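PDB 1ZXT: functional macrophage inflammatory protein 1-alpha homolog from Human herpesvirus 8, which acts as a virally encoded CC chemokine homologue that probably signals by binding host CC chemokine receptors. Local coordinates for residues I41-T44 and R48-C51. Residues are numbered along the deposited sequence; the frame is centred on the assembly and turned at random.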
loop_
_atom_site.group_PDB
_atom_site.type_symbol
_atom_site.label_atom_id
_atom_site.label_comp_id
_atom_site.label_asym_id
_atom_site.label_seq_id
_atom_site.Cartn_x
_atom_site.Cartn_y
_atom_site.Cartn_z
ATOM N N ILE A 41 0.357 -0.134 -0.788
ATOM C CA ILE A 41 1.311 0.454 0.152
ATOM C C ILE A 41 0.745 1.688 0.772
ATOM O O ILE A 41 0.375 2.592 0.087
ATOM C CB ILE A 41 2.647 0.747 -0.537
ATOM C CG1 ILE A 41 3.184 -0.510 -1.212
ATOM C CG2 ILE A 41 3.721 1.412 0.381
ATOM C CD1 ILE A 41 3.295 -1.713 -0.301
ATOM N N LEU A 42 0.714 1.722 2.103
ATOM C CA LEU A 42 0.529 2.962 2.840
ATOM C C LEU A 42 1.885 3.510 3.165
ATOM O O LEU A 42 2.606 2.962 3.962
ATOM C CB LEU A 42 -0.255 2.760 4.118
ATOM C CG LEU A 42 -1.590 2.046 3.906
ATOM C CD1 LEU A 42 -2.196 1.716 5.249
ATOM C CD2 LEU A 42 -2.572 2.780 3.006
ATOM N N LEU A 43 2.229 4.616 2.536
ATOM C CA LEU A 43 3.588 5.156 2.657
ATOM C C LEU A 43 3.632 6.198 3.736
ATOM O O LEU A 43 2.834 7.165 3.821
ATOM C CB LEU A 43 4.063 5.748 1.314
ATOM C CG LEU A 43 5.500 6.313 1.328
ATOM C CD1 LEU A 43 6.447 5.169 1.270
ATOM C CD2 LEU A 43 5.695 7.350 0.212
ATOM N N THR A 44 4.554 6.035 4.658
ATOM C CA THR A 44 4.567 7.033 5.774
ATOM C C THR A 44 5.408 8.230 5.418
ATOM O O THR A 44 6.217 8.158 4.523
ATOM C CB THR A 44 5.079 6.443 7.127
ATOM O OG1 THR A 44 6.483 6.276 7.024
ATOM C CG2 THR A 44 4.580 4.986 7.391
ATOM N N ARG A 48 8.443 4.789 5.179
ATOM C CA ARG A 48 8.177 3.404 5.450
ATOM C C ARG A 48 7.031 2.912 4.586
ATOM O O ARG A 48 6.009 3.563 4.505
ATOM C CB ARG A 48 7.771 3.260 6.886
ATOM C CG ARG A 48 7.209 1.935 7.310
ATOM C CD ARG A 48 6.870 1.973 8.842
ATOM N NE ARG A 48 7.388 0.804 9.524
ATOM C CZ ARG A 48 7.988 0.800 10.700
ATOM N NH1 ARG A 48 8.245 1.924 11.388
ATOM N NH2 ARG A 48 8.418 -0.362 11.141
ATOM N N GLN A 49 7.216 1.766 3.947
ATOM C CA GLN A 49 6.238 1.134 3.086
ATOM C C GLN A 49 5.509 0.084 3.908
ATOM O O GLN A 49 6.050 -0.972 4.271
ATOM C CB GLN A 49 6.922 0.510 1.868
ATOM C CG GLN A 49 7.530 1.530 0.948
ATOM C CD GLN A 49 8.490 0.937 -0.072
ATOM O OE1 GLN A 49 8.481 -0.238 -0.352
ATOM N NE2 GLN A 49 9.386 1.777 -0.561
ATOM N N ILE A 50 4.232 0.342 4.177
ATOM C CA ILE A 50 3.390 -0.526 4.972
ATOM C C ILE A 50 2.463 -1.268 4.004
ATOM O O ILE A 50 1.579 -0.728 3.402
ATOM C CB ILE A 50 2.555 0.239 6.011
ATOM C CG1 ILE A 50 3.435 0.960 7.065
ATOM C CG2 ILE A 50 1.562 -0.732 6.709
ATOM C CD1 ILE A 50 2.661 1.669 8.069
ATOM N N CYS A 51 2.633 -2.582 3.939
ATOM C CA CYS A 51 1.717 -3.485 3.169
ATOM C C CYS A 51 0.343 -3.575 3.835
ATOM O O CYS A 51 0.263 -3.965 5.007
ATOM C CB CYS A 51 2.275 -4.827 3.091
ATOM S SG CYS A 51 3.481 -5.005 1.734
#
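The flat groups at the contact of L42 with I50 are peptide units, linked by two hydrogen bonds; side chains of I41, L43, Q49 and C51 lie on one face of the sheet, those of L42 and I50 on the other. L42 and I50 form the hydrogen-bonded pair. L42 N donates to I50 O at 2.9 Å, whereas I50 N reaches L42 O at 3.1 Å from above the carbonyl plane. T44 N to R48 O, also 2.9 Å, is in the carbonyl plane. R48 N donates a hydrogen bond to the hydroxyl T44 OG1 at 3.1 Å, with a bent N-H...O angle of 145°; chi1 of 74° sets OG1 between the backbone N and carbonyl carbon of T44, facing R48. The methyl T44 CG2 meets I50 CD1 at 3.9 Å.

On the I41 face, the branch CG2, anti to the backbone N, runs obliquely onto Q49 CB at 3.6 Å, while CD1 touches C51 SG at 3.9 Å; that sulfur is tied by a disulfide to C12. L43 and Q49 lie side by side, with L43 CD1 3.8 Å from Q49 CG. Backbone hydrogen bonds of I41 with Y29 and of L43 with K26 and E27 place 40-44 centrally between 25-30 and 49-52. The short strand segments run antiparallel, their N-to-C directions 151° apart, and three residues separate them: this is the second hairpin of the three-stranded antiparallel Greek-key sheet of the chemokine fold, anchored to the N-terminal region by a cysteine disulfide.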